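Local coordinates for protein citrate lyase, subunit 1 (Methanosaeta concilii, PDB 6HXI) that probably forms, with its partner subunit, an ATP citrate lyase that converts citrate, ATP and CoA to acetyl-CoA, oxaloacetate, ADP and phosphate, at residues Ala2-Ile6 against Ala217-Asp221; Glu8-Lys12 against Pro212-Ala217; Arg17-Tyr22 against Lys229-Glu233; Leu56-Gln62 against Leu103-Glu109. Residue numbers count along the deposited sequence, not the author numbering.

Contact 1. Residues Ala2-Ile6 against Ala217-Asp221; sequences AQRGI and AKLDD
Segments 2-6 and 217-221 run antiparallel as neighbouring strands of the six-stranded antiparallel sheet in the ATP-grasp region. Strand 3-6 is one of the two outermost strands of this sheet within the chain. The short strand axes approach to 4.4 Å at 140°, so the pair is clearly twisted. Q3 faces D220 and G5 faces K218 as non-hydrogen-bonded pairs, with CA-CA distances of 4.7 and 4.2 Å. R4 and L219 form the hydrogen-bonded pair between them: R4 N to L219 O is 2.9 Å and L219 N to R4 O is 2.8 Å. I6 N also bonds to A217 O at 3.0 Å.

Q3, K218 and D220 lie on one face of the sheet. R4, I6, A217 and L219 lie on the other. There I6, with chi1 p, sets CG1 3.8 Å from A217 CB and CG2 3.7 Å from L219 CD1. F236 and helix 8-18 also pack against this side. The face of Q3 and D220 meets the neighbouring chain, the succinyl-CoA ligase-type alpha subunit, where both side chains hydrogen-bond to E118 of that chain. D221 leaves the strand in a 3-10 turn with chi1 p. Its backbone N bonds to A2 O at 3.0 Å, and its OD1 accepts from A2 N at 2.9 Å.

Contact 2. Residues Glu8-Lys12 against Pro212-Ala217; sequences EYDAK and PLDMVA
This is a buried helix-on-sheet contact. The first turn of helix 8-18 lies across strand 209-220 of the six-stranded antiparallel sheet. The axes of helix 8-12 and strand 215-217 are perpendicular, at 90°, with a closest approach of 7.6 Å. Residues 8-12 are helical, and K12 N bonds to E8 O at 2.9 Å. Residues 215-217 are extended. L213, with phi/psi near -96/-43°, interrupts the extended run before them.

M215 and A217 point their CA-CB bonds toward the helix, while V216 points away between them. A11 faces this strand. Its CB lies 3.8 Å from M215 SD and 3.8 Å from A217 CB. M215 is all-trans, so it extends under the helix: its CE comes 3.6 Å from A11 O and its SD 3.8 Å from K12 CG. E8 CG lies 3.3 Å from M215 O.

The polar part lies toward L213. K12 (chi1 m, then all t) and E8 (chi1 and chi2 t) reach out together, one turn apart. K12 NZ makes a 2.8 Å salt bridge to E8 OE2 and a 2.8 Å hydrogen bond to L213 O. D214 OD1 stands 3.9 Å from E8 OE2, and K59 offsets this repulsion by pairing with both carboxylates. K12 also pairs with E109. The arrangement is a helix packed across an antiparallel sheet in an alpha/beta domain, here the ATP-grasp region, with a buried charge network at its margin.

Contact 3. Residues Arg17-Tyr22 against Lys229-Glu233; sequences RYLPEY and KRWSE
R230 and Y18 form the centre of this surface contact. R230 has chi1 m and then an extended chain, with chi2 and chi3 t. It lies along the ring of Y18, whose chi1 is m. R230 CG sits 3.7 Å from the centroid of the Y18 ring and 11° off its normal, a CH-pi contact over the face. Y18 CD1 in turn lies over one face of the R230 guanidinium.

Y22, also chi1 m, brings its hydroxyl to the guanidinium edge. Y22 OH accepts from both R230 NH1 and R230 NH2, at 2.9 and 2.8 Å. E21, with chi1 m and chi2 t, adds a salt bridge from OE1 to R230 NH2 at 3.6 Å. T193 is a further hydrogen-bond partner of R230 NH1.

R17 has chi1 t and a bent chain. Its NH2 lies 3.3 Å from E233 OE1, in a salt bridge. That oxygen is over the guanidinium face, so charge alone holds it.

The backbones stay apart, with Y18 CA 7.9 Å from R230 CA. Residues 17-18 are helical, 19-21 form a 3-10 segment, and 229-233 have no regular structure. The contact ties the C-terminal end of helix 8-18 to the loop after strand 209-220, beside helix 173-192, against which L19 and Y22 pack.

Contact 4. Residues Leu56-Gln62 against Leu103-Glu109; sequences LVVKPDQ and LSYFLIE
V58, P60, F106 and I108 make the apolar face of this antiparallel strand pair. V58 CG2 lies 3.8 Å from I108 CG1 and 4.2 Å from F106 CB. P60 CB lies 3.9 Å from both F106 CE2 and L103 CD2. V58 pairs with I108 and P60 with F106 as non-hydrogen-bonded pairs, with CA-CA distances of 4.6 and 4.2 Å.

The axes of the short strands 56-60 and 106-109 approach to 4.5 Å, with their directions 164° apart. V57-E109 and K59-L107 are the hydrogen-bonded pairs. V57 N to E109 O is 2.9 Å and E109 N to V57 O 3.1 Å. K59 N to L107 O is 3.2 Å and L107 N to K59 O 2.8 Å. Beyond P60, D61 N bonds to Y105 O at 2.8 Å.

On the face of V57, K59, L107 and E109, K59 and E109 both have chi1 p. K59 NZ meets E109 OE2 at 3.3 Å, a weak hydrogen bond within a salt bridge; E8 and D214 also pair with K59, and K12 with E109. At the far end Q62 OE1 accepts from S104 N at 2.8 Å.

These are the middle strands of a four-stranded antiparallel sheet in the ATP-grasp region, between strands 33-35 and 74-75. Helix 79-89 packs on the V58 and P60 face, and the start of helix 8-18 on the L107 face.

In the fold
Contacts 2 and 4 are buried, contact 1 is partly buried, and contact 3 lies at the surface. Contacts 1 and 2 share strand 209-220 and A217: one sets strand 3-6, outermost within this chain, beside it, the other lays a helix across it. Contacts 2 and 3 use opposite ends of helix 8-18. Contact 4 belongs to a separate sheet, joined to contact 2 by the K59-D214 salt bridge and by D61 at the start of the helix. Backbone ladders dominate contacts 1 and 4, whereas contact 3 is made mainly by side chains. Charges are buried between contacts 2 and 4 but lie at the surface in contact 3. Among the four, contact 1 meets the alpha subunit.

Contact 1. Residues Ala2-Ile6 against Ala217-Asp221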
loop_
_atom_site.group_PDB
_atom_site.type_symbol
_atom_site.label_atom_id
_atom_site.label_comp_id
_atom_site.label_asym_id
_atom_site.label_seq_id
_atom_site.Cartn_x
_atom_site.Cartn_y
_atom_site.Cartn_z
ATOM N N ALA C 2 29.014 -42.881 27.230
ATOM C CA ALA C 2 29.248 -44.162 27.938
ATOM C C ALA C 2 29.910 -45.194 27.055
ATOM O O ALA C 2 29.649 -45.256 25.854
ATOM C CB ALA C 2 27.932 -44.730 28.465
ATOM N N GLN C 3 30.750 -46.021 27.660
ATOM C CA GLN C 3 31.444 -47.087 26.952
ATOM C C GLN C 3 30.497 -48.290 26.869
ATOM O O GLN C 3 30.006 -48.743 27.895
ATOM C CB GLN C 3 32.775 -47.415 27.630
ATOM C CG GLN C 3 33.660 -46.171 27.761
ATOM C CD GLN C 3 35.067 -46.462 28.223
ATOM O OE1 GLN C 3 35.332 -47.417 28.967
ATOM N NE2 GLN C 3 36.001 -45.615 27.809
ATOM N N ARG C 4 30.148 -48.706 25.647
ATOM C CA ARG C 4 29.200 -49.808 25.438
ATOM C C ARG C 4 29.843 -50.967 24.702
ATOM O O ARG C 4 30.422 -50.776 23.637
ATOM C CB ARG C 4 27.928 -49.325 24.701
ATOM C CG ARG C 4 27.149 -48.195 25.409
ATOM C CD ARG C 4 25.917 -48.737 26.065
ATOM N NE ARG C 4 24.709 -48.469 25.285
ATOM C CZ ARG C 4 23.729 -49.349 25.102
ATOM N NH1 ARG C 4 23.822 -50.576 25.612
ATOM N NH2 ARG C 4 22.650 -49.014 24.401
ATOM N N GLY C 5 29.728 -52.153 25.287
ATOM C CA GLY C 5 30.282 -53.389 24.750
ATOM C C GLY C 5 29.546 -53.858 23.510
ATOM O O GLY C 5 28.352 -53.608 23.369
ATOM N N ILE C 6 30.270 -54.482 22.574
ATOM C CA ILE C 6 29.665 -54.963 21.322
ATOM C C ILE C 6 29.966 -56.439 21.123
ATOM O O ILE C 6 30.972 -56.936 21.630
ATOM C CB ILE C 6 30.012 -54.087 20.069
ATOM C CG1 ILE C 6 31.539 -53.954 19.840
ATOM C CG2 ILE C 6 29.353 -52.709 20.170
ATOM C CD1 ILE C 6 31.909 -53.538 18.429
ATOM N N ALA C 217 35.286 -55.870 22.455
ATOM C CA ALA C 217 35.327 -54.462 22.077
ATOM C C ALA C 217 34.269 -53.650 22.740
ATOM O O ALA C 217 33.183 -54.158 23.038
ATOM C CB ALA C 217 35.245 -54.301 20.557
ATOM N N LYS C 218 34.598 -52.364 22.981
ATOM C CA LYS C 218 33.705 -51.351 23.548
ATOM C C LYS C 218 33.758 -50.125 22.656
ATOM O O LYS C 218 34.841 -49.700 22.246
ATOM C CB LYS C 218 34.137 -50.962 24.968
ATOM C CG LYS C 218 33.705 -51.922 26.066
ATOM C CD LYS C 218 34.245 -51.449 27.400
ATOM C CE LYS C 218 33.637 -52.180 28.565
ATOM N NZ LYS C 218 34.008 -51.501 29.833
ATOM N N LEU C 219 32.593 -49.550 22.343
ATOM C CA LEU C 219 32.516 -48.327 21.542
ATOM C C LEU C 219 32.111 -47.191 22.460
ATOM O O LEU C 219 31.329 -47.411 23.388
ATOM C CB LEU C 219 31.504 -48.463 20.405
ATOM C CG LEU C 219 31.777 -49.495 19.319
ATOM C CD1 LEU C 219 30.561 -49.676 18.427
ATOM C CD2 LEU C 219 32.980 -49.103 18.472
ATOM N N ASP C 220 32.678 -45.982 22.244
ATOM C CA ASP C 220 32.266 -44.802 22.991
ATOM C C ASP C 220 30.958 -44.389 22.304
ATOM O O ASP C 220 31.003 -43.922 21.155
ATOM C CB ASP C 220 33.314 -43.690 22.871
ATOM C CG ASP C 220 32.843 -42.324 23.354
ATOM O OD1 ASP C 220 31.909 -42.270 24.192
ATOM O OD2 ASP C 220 33.417 -41.312 22.913
ATOM N N ASP C 221 29.797 -44.602 22.978
ATOM C CA ASP C 221 28.471 -44.372 22.382
ATOM C C ASP C 221 28.249 -42.897 21.918
ATOM O O ASP C 221 27.441 -42.666 21.010
ATOM C CB ASP C 221 27.326 -44.901 23.286
ATOM C CG ASP C 221 26.824 -44.046 24.434
ATOM O OD1 ASP C 221 27.514 -43.072 24.802
ATOM O OD2 ASP C 221 25.735 -44.355 24.972
#

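Contact 2. Residues Glu8-Lys12 against Pro212-Ala217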
loop_
_atom_site.group_PDB
_atom_site.type_symbol
_atom_site.label_atom_id
_atom_site.label_comp_id
_atom_site.label_asym_id
_atom_site.label_seq_id
_atom_site.Cartn_x
_atom_site.Cartn_y
_atom_site.Cartn_z
ATOM N N GLU C 8 31.220 -59.861 19.507
ATOM C CA GLU C 8 32.420 -60.315 18.798
ATOM C C GLU C 8 32.103 -60.293 17.289
ATOM O O GLU C 8 32.940 -59.863 16.503
ATOM C CB GLU C 8 32.769 -61.738 19.260
ATOM C CG GLU C 8 34.177 -62.198 18.925
ATOM C CD GLU C 8 34.531 -63.586 19.438
ATOM O OE1 GLU C 8 34.066 -63.966 20.540
ATOM O OE2 GLU C 8 35.299 -64.288 18.742
ATOM N N TYR C 9 30.865 -60.702 16.911
ATOM C CA TYR C 9 30.333 -60.704 15.547
ATOM C C TYR C 9 30.471 -59.314 14.913
ATOM O O TYR C 9 31.038 -59.194 13.825
ATOM C CB TYR C 9 28.859 -61.177 15.547
ATOM C CG TYR C 9 28.154 -61.021 14.218
ATOM C CD1 TYR C 9 28.478 -61.833 13.135
ATOM C CD2 TYR C 9 27.164 -60.059 14.040
ATOM C CE1 TYR C 9 27.832 -61.695 11.906
ATOM C CE2 TYR C 9 26.538 -59.886 12.806
ATOM C CZ TYR C 9 26.866 -60.718 11.744
ATOM O OH TYR C 9 26.248 -60.588 10.520
ATOM N N ASP C 10 30.022 -58.273 15.636
ATOM C CA ASP C 10 30.048 -56.876 15.229
ATOM C C ASP C 10 31.471 -56.300 15.153
ATOM O O ASP C 10 31.802 -55.613 14.178
ATOM C CB ASP C 10 29.154 -56.051 16.166
ATOM C CG ASP C 10 27.681 -56.451 16.157
ATOM O OD1 ASP C 10 27.146 -56.748 15.060
ATOM O OD2 ASP C 10 27.042 -56.399 17.238
ATOM N N ALA C 11 32.320 -56.607 16.164
ATOM C CA ALA C 11 33.710 -56.142 16.243
ATOM C C ALA C 11 34.571 -56.713 15.088
ATOM O O ALA C 11 35.307 -55.968 14.433
ATOM C CB ALA C 11 34.299 -56.512 17.596
ATOM N N LYS C 12 34.429 -58.026 14.820
ATOM C CA LYS C 12 35.124 -58.745 13.750
ATOM C C LYS C 12 34.638 -58.284 12.378
ATOM O O LYS C 12 35.447 -58.196 11.456
ATOM C CB LYS C 12 34.962 -60.263 13.905
ATOM C CG LYS C 12 35.851 -60.842 14.991
ATOM C CD LYS C 12 35.607 -62.309 15.206
ATOM C CE LYS C 12 36.755 -62.892 15.985
ATOM N NZ LYS C 12 36.562 -64.332 16.259
ATOM N N PRO C 212 42.152 -62.588 13.337
ATOM C CA PRO C 212 41.739 -62.464 14.754
ATOM C C PRO C 212 40.975 -63.717 15.217
ATOM O O PRO C 212 40.036 -64.129 14.528
ATOM C CB PRO C 212 40.809 -61.248 14.730
ATOM C CG PRO C 212 40.208 -61.264 13.364
ATOM C CD PRO C 212 41.218 -61.874 12.437
ATOM N N LEU C 213 41.334 -64.311 16.372
ATOM C CA LEU C 213 40.631 -65.511 16.840
ATOM C C LEU C 213 39.526 -65.215 17.842
ATOM O O LEU C 213 38.443 -65.794 17.754
ATOM C CB LEU C 213 41.594 -66.583 17.372
ATOM C CG LEU C 213 42.609 -67.171 16.359
ATOM C CD1 LEU C 213 43.532 -68.179 17.033
ATOM C CD2 LEU C 213 41.913 -67.776 15.142
ATOM N N ASP C 214 39.789 -64.323 18.790
ATOM C CA ASP C 214 38.804 -63.903 19.788
ATOM C C ASP C 214 38.873 -62.402 19.901
ATOM O O ASP C 214 39.963 -61.833 19.809
ATOM C CB ASP C 214 39.016 -64.595 21.139
ATOM C CG ASP C 214 38.621 -66.067 21.129
ATOM O OD1 ASP C 214 37.420 -66.366 21.335
ATOM O OD2 ASP C 214 39.510 -66.916 20.927
ATOM N N MET C 215 37.707 -61.756 20.034
ATOM C CA MET C 215 37.595 -60.305 20.081
ATOM C C MET C 215 36.612 -59.800 21.151
ATOM O O MET C 215 35.537 -60.374 21.365
ATOM C CB MET C 215 37.215 -59.770 18.689
ATOM C CG MET C 215 37.712 -58.376 18.419
ATOM S SD MET C 215 37.639 -57.968 16.668
ATOM C CE MET C 215 38.049 -56.253 16.731
ATOM N N VAL C 216 37.025 -58.737 21.843
ATOM C CA VAL C 216 36.273 -58.044 22.894
ATOM C C VAL C 216 36.411 -56.582 22.537
ATOM O O VAL C 216 37.526 -56.116 22.277
ATOM C CB VAL C 216 36.820 -58.359 24.318
ATOM C CG1 VAL C 216 36.270 -57.394 25.367
ATOM C CG2 VAL C 216 36.532 -59.808 24.710
ATOM N N ALA C 217 35.286 -55.870 22.455
ATOM C CA ALA C 217 35.327 -54.462 22.077
ATOM C C ALA C 217 34.269 -53.650 22.740
ATOM O O ALA C 217 33.183 -54.158 23.038
ATOM C CB ALA C 217 35.245 -54.301 20.557
#

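Contact 3. Residues Arg17-Tyr22 against Lys229-Glu233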
loop_
_atom_site.group_PDB
_atom_site.type_symbol
_atom_site.label_atom_id
_atom_site.label_comp_id
_atom_site.label_asym_id
_atom_site.label_seq_id
_atom_site.Cartn_x
_atom_site.Cartn_y
_atom_site.Cartn_z
ATOM N N ARG C 17 35.626 -55.230 7.551
ATOM C CA ARG C 17 35.237 -54.144 6.662
ATOM C C ARG C 17 36.234 -52.991 6.587
ATOM O O ARG C 17 36.610 -52.600 5.486
ATOM C CB ARG C 17 33.833 -53.611 7.032
ATOM C CG ARG C 17 33.116 -52.885 5.892
ATOM C CD ARG C 17 31.625 -53.181 5.853
ATOM N NE ARG C 17 30.838 -52.182 6.580
ATOM C CZ ARG C 17 30.426 -52.310 7.840
ATOM N NH1 ARG C 17 30.733 -53.400 8.540
ATOM N NH2 ARG C 17 29.710 -51.349 8.409
ATOM N N TYR C 18 36.631 -52.423 7.730
ATOM C CA TYR C 18 37.423 -51.191 7.738
ATOM C C TYR C 18 38.954 -51.361 7.966
ATOM O O TYR C 18 39.700 -50.479 7.529
ATOM C CB TYR C 18 36.791 -50.170 8.713
ATOM C CG TYR C 18 35.372 -49.860 8.291
ATOM C CD1 TYR C 18 35.115 -49.124 7.135
ATOM C CD2 TYR C 18 34.289 -50.435 8.948
ATOM C CE1 TYR C 18 33.814 -48.916 6.682
ATOM C CE2 TYR C 18 32.984 -50.245 8.494
ATOM C CZ TYR C 18 32.751 -49.481 7.361
ATOM O OH TYR C 18 31.471 -49.272 6.893
ATOM N N LEU C 19 39.436 -52.489 8.517
ATOM C CA LEU C 19 40.892 -52.650 8.660
ATOM C C LEU C 19 41.652 -52.746 7.291
ATOM O O LEU C 19 42.732 -52.151 7.207
ATOM C CB LEU C 19 41.302 -53.781 9.598
ATOM C CG LEU C 19 42.763 -53.709 10.096
ATOM C CD1 LEU C 19 42.918 -52.701 11.243
ATOM C CD2 LEU C 19 43.259 -55.079 10.523
ATOM N N PRO C 20 41.110 -53.375 6.204
ATOM C CA PRO C 20 41.844 -53.387 4.917
ATOM C C PRO C 20 42.052 -52.017 4.237
ATOM O O PRO C 20 42.600 -51.976 3.138
ATOM C CB PRO C 20 41.004 -54.324 4.036
ATOM C CG PRO C 20 40.143 -55.080 4.961
ATOM C CD PRO C 20 39.867 -54.163 6.093
ATOM N N GLU C 21 41.636 -50.911 4.891
ATOM C CA GLU C 21 41.766 -49.522 4.429
ATOM C C GLU C 21 43.045 -48.871 4.967
ATOM O O GLU C 21 43.501 -47.867 4.424
ATOM C CB GLU C 21 40.547 -48.690 4.870
ATOM C CG GLU C 21 39.314 -48.907 4.005
ATOM C CD GLU C 21 38.059 -48.158 4.414
ATOM O OE1 GLU C 21 38.168 -47.023 4.934
ATOM O OE2 GLU C 21 36.956 -48.696 4.167
ATOM N N TYR C 22 43.606 -49.444 6.040
ATOM C CA TYR C 22 44.826 -49.010 6.731
ATOM C C TYR C 22 45.975 -50.005 6.465
ATOM O O TYR C 22 47.144 -49.619 6.382
ATOM C CB TYR C 22 44.551 -48.915 8.255
ATOM C CG TYR C 22 43.355 -48.060 8.623
ATOM C CD1 TYR C 22 43.372 -46.682 8.431
ATOM C CD2 TYR C 22 42.202 -48.629 9.149
ATOM C CE1 TYR C 22 42.275 -45.888 8.773
ATOM C CE2 TYR C 22 41.100 -47.845 9.504
ATOM C CZ TYR C 22 41.140 -46.474 9.311
ATOM O OH TYR C 22 40.053 -45.690 9.637
ATOM N N LYS C 229 28.051 -44.375 9.120
ATOM C CA LYS C 229 28.343 -45.346 8.066
ATOM C C LYS C 229 29.089 -46.586 8.588
ATOM O O LYS C 229 28.753 -47.700 8.179
ATOM C CB LYS C 229 29.057 -44.703 6.860
ATOM C CG LYS C 229 30.283 -43.865 7.187
ATOM C CD LYS C 229 31.062 -43.507 5.914
ATOM C CE LYS C 229 32.444 -42.979 6.231
ATOM N NZ LYS C 229 33.345 -43.025 5.049
ATOM N N ARG C 230 30.075 -46.407 9.496
ATOM C CA ARG C 230 30.835 -47.543 10.018
ATOM C C ARG C 230 30.006 -48.411 10.977
ATOM O O ARG C 230 30.109 -49.632 10.909
ATOM C CB ARG C 230 32.172 -47.103 10.630
ATOM C CG ARG C 230 33.152 -46.575 9.588
ATOM C CD ARG C 230 34.547 -46.334 10.148
ATOM N NE ARG C 230 35.515 -45.997 9.099
ATOM C CZ ARG C 230 36.836 -46.069 9.237
ATOM N NH1 ARG C 230 37.372 -46.475 10.383
ATOM N NH2 ARG C 230 37.631 -45.756 8.225
ATOM N N TRP C 231 29.141 -47.806 11.803
ATOM C CA TRP C 231 28.300 -48.535 12.767
ATOM C C TRP C 231 26.935 -48.971 12.187
ATOM O O TRP C 231 26.107 -49.505 12.939
ATOM C CB TRP C 231 28.044 -47.685 14.034
ATOM C CG TRP C 231 29.236 -47.307 14.863
ATOM C CD1 TRP C 231 30.556 -47.491 14.561
ATOM C CD2 TRP C 231 29.203 -46.654 16.139
ATOM N NE1 TRP C 231 31.345 -46.995 15.575
ATOM C CE2 TRP C 231 30.540 -46.482 16.560
ATOM C CE3 TRP C 231 28.170 -46.230 16.988
ATOM C CZ2 TRP C 231 30.870 -45.871 17.774
ATOM C CZ3 TRP C 231 28.502 -45.629 18.190
ATOM C CH2 TRP C 231 29.837 -45.444 18.566
ATOM N N SER C 232 26.704 -48.735 10.870
ATOM C CA SER C 232 25.444 -49.015 10.159
ATOM C C SER C 232 24.814 -50.389 10.431
ATOM O O SER C 232 23.605 -50.471 10.676
ATOM C CB SER C 232 25.619 -48.817 8.658
ATOM O OG SER C 232 26.576 -49.724 8.140
ATOM N N GLU C 233 25.641 -51.447 10.403
ATOM C CA GLU C 233 25.247 -52.848 10.586
ATOM C C GLU C 233 25.219 -53.336 12.044
ATOM O O GLU C 233 25.025 -54.531 12.264
ATOM C CB GLU C 233 26.156 -53.764 9.735
ATOM C CG GLU C 233 25.679 -53.948 8.304
ATOM C CD GLU C 233 26.426 -53.155 7.249
ATOM O OE1 GLU C 233 27.606 -53.485 6.989
ATOM O OE2 GLU C 233 25.814 -52.249 6.636
#

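Contact 4. Residues Leu56-Gln62 against Leu103-Glu109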
loop_
_atom_site.group_PDB
_atom_site.type_symbol
_atom_site.label_atom_id
_atom_site.label_comp_id
_atom_site.label_asym_id
_atom_site.label_seq_id
_atom_site.Cartn_x
_atom_site.Cartn_y
_atom_site.Cartn_z
ATOM N N LEU C 56 34.105 -75.285 11.137
ATOM C CA LEU C 56 33.596 -74.204 11.968
ATOM C C LEU C 56 34.045 -74.174 13.433
ATOM O O LEU C 56 34.680 -75.105 13.940
ATOM C CB LEU C 56 32.047 -74.226 11.920
ATOM C CG LEU C 56 31.376 -74.342 10.550
ATOM C CD1 LEU C 56 29.921 -74.574 10.704
ATOM C CD2 LEU C 56 31.599 -73.099 9.692
ATOM N N VAL C 57 33.718 -73.032 14.077
ATOM C CA VAL C 57 33.840 -72.678 15.493
ATOM C C VAL C 57 32.502 -71.997 15.855
ATOM O O VAL C 57 32.069 -71.070 15.164
ATOM C CB VAL C 57 35.057 -71.757 15.822
ATOM C CG1 VAL C 57 35.085 -71.365 17.296
ATOM C CG2 VAL C 57 36.372 -72.413 15.443
ATOM N N VAL C 58 31.849 -72.473 16.908
ATOM C CA VAL C 58 30.602 -71.872 17.367
ATOM C C VAL C 58 30.707 -71.665 18.891
ATOM O O VAL C 58 31.077 -72.581 19.629
ATOM C CB VAL C 58 29.304 -72.580 16.857
ATOM C CG1 VAL C 58 29.294 -74.076 17.141
ATOM C CG2 VAL C 58 28.034 -71.901 17.362
ATOM N N LYS C 59 30.493 -70.414 19.324
ATOM C CA LYS C 59 30.626 -69.976 20.713
ATOM C C LYS C 59 29.582 -68.902 21.085
ATOM O O LYS C 59 29.183 -68.128 20.205
ATOM C CB LYS C 59 32.062 -69.457 20.972
ATOM C CG LYS C 59 32.552 -68.381 19.995
ATOM C CD LYS C 59 34.049 -68.163 20.096
ATOM C CE LYS C 59 34.601 -67.545 18.842
ATOM N NZ LYS C 59 35.987 -67.030 19.034
ATOM N N PRO C 60 29.141 -68.809 22.373
ATOM C CA PRO C 60 28.166 -67.762 22.733
ATOM C C PRO C 60 28.755 -66.343 22.685
ATOM O O PRO C 60 29.870 -66.115 23.163
ATOM C CB PRO C 60 27.702 -68.162 24.139
ATOM C CG PRO C 60 28.809 -68.969 24.692
ATOM C CD PRO C 60 29.514 -69.629 23.548
ATOM N N ASP C 61 28.005 -65.404 22.075
ATOM C CA ASP C 61 28.389 -64.007 21.902
ATOM C C ASP C 61 27.481 -63.096 22.740
ATOM O O ASP C 61 26.722 -62.292 22.196
ATOM C CB ASP C 61 28.367 -63.631 20.404
ATOM C CG ASP C 61 29.228 -62.436 20.024
ATOM O OD1 ASP C 61 29.848 -61.828 20.935
ATOM O OD2 ASP C 61 29.287 -62.108 18.821
ATOM N N GLN C 62 27.565 -63.224 24.071
ATOM C CA GLN C 62 26.738 -62.443 24.992
ATOM C C GLN C 62 27.576 -61.640 26.001
ATOM O O GLN C 62 27.120 -61.341 27.114
ATOM C CB GLN C 62 25.690 -63.341 25.668
ATOM C CG GLN C 62 24.448 -63.550 24.814
ATOM C CD GLN C 62 23.528 -64.592 25.391
ATOM O OE1 GLN C 62 23.780 -65.793 25.296
ATOM N NE2 GLN C 62 22.426 -64.154 25.982
ATOM N N LEU C 103 21.216 -68.654 27.457
ATOM C CA LEU C 103 22.092 -68.439 26.300
ATOM C C LEU C 103 21.199 -68.132 25.084
ATOM O O LEU C 103 20.266 -68.887 24.828
ATOM C CB LEU C 103 22.979 -69.670 26.032
ATOM C CG LEU C 103 24.103 -69.961 27.030
ATOM C CD1 LEU C 103 24.713 -71.327 26.771
ATOM C CD2 LEU C 103 25.197 -68.889 26.991
ATOM N N SER C 104 21.427 -67.009 24.370
ATOM C CA SER C 104 20.558 -66.642 23.238
ATOM C C SER C 104 21.285 -66.235 21.949
ATOM O O SER C 104 20.683 -66.308 20.876
ATOM C CB SER C 104 19.576 -65.548 23.648
ATOM O OG SER C 104 18.697 -65.996 24.667
ATOM N N TYR C 105 22.554 -65.784 22.049
ATOM C CA TYR C 105 23.331 -65.351 20.882
ATOM C C TYR C 105 24.623 -66.129 20.729
ATOM O O TYR C 105 25.372 -66.276 21.695
ATOM C CB TYR C 105 23.557 -63.832 20.888
ATOM C CG TYR C 105 22.263 -63.053 20.756
ATOM C CD1 TYR C 105 21.737 -62.744 19.506
ATOM C CD2 TYR C 105 21.558 -62.633 21.883
ATOM C CE1 TYR C 105 20.531 -62.053 19.377
ATOM C CE2 TYR C 105 20.350 -61.947 21.769
ATOM C CZ TYR C 105 19.843 -61.652 20.514
ATOM O OH TYR C 105 18.666 -60.948 20.398
ATOM N N PHE C 106 24.857 -66.659 19.515
ATOM C CA PHE C 106 26.022 -67.492 19.187
ATOM C C PHE C 106 26.695 -67.068 17.894
ATOM O O PHE C 106 26.019 -66.816 16.889
ATOM C CB PHE C 106 25.624 -68.985 19.082
ATOM C CG PHE C 106 25.018 -69.569 20.335
ATOM C CD1 PHE C 106 23.649 -69.488 20.569
ATOM C CD2 PHE C 106 25.814 -70.198 21.283
ATOM C CE1 PHE C 106 23.091 -69.998 21.744
ATOM C CE2 PHE C 106 25.258 -70.712 22.456
ATOM C CZ PHE C 106 23.900 -70.614 22.675
ATOM N N LEU C 107 28.028 -67.027 17.908
ATOM C CA LEU C 107 28.787 -66.666 16.719
ATOM C C LEU C 107 29.321 -67.917 16.011
ATOM O O LEU C 107 29.886 -68.805 16.659
ATOM C CB LEU C 107 29.932 -65.689 17.077
ATOM C CG LEU C 107 30.987 -65.383 15.989
ATOM C CD1 LEU C 107 30.427 -64.494 14.868
ATOM C CD2 LEU C 107 32.227 -64.777 16.591
ATOM N N ILE C 108 29.131 -67.975 14.680
ATOM C CA ILE C 108 29.667 -69.042 13.827
ATOM C C ILE C 108 30.713 -68.439 12.885
ATOM O O ILE C 108 30.463 -67.436 12.206
ATOM C CB ILE C 108 28.631 -69.953 13.096
ATOM C CG1 ILE C 108 27.429 -70.291 14.005
ATOM C CG2 ILE C 108 29.319 -71.248 12.587
ATOM C CD1 ILE C 108 26.213 -70.790 13.274
ATOM N N GLU C 109 31.899 -69.037 12.892
ATOM C CA GLU C 109 33.007 -68.595 12.056
ATOM C C GLU C 109 33.920 -69.769 11.618
ATOM O O GLU C 109 33.899 -70.814 12.274
ATOM C CB GLU C 109 33.808 -67.498 12.777
ATOM C CG GLU C 109 34.574 -67.958 14.007
ATOM C CD GLU C 109 35.436 -66.895 14.660
ATOM O OE1 GLU C 109 35.618 -65.813 14.057
ATOM O OE2 GLU C 109 35.949 -67.155 15.772
#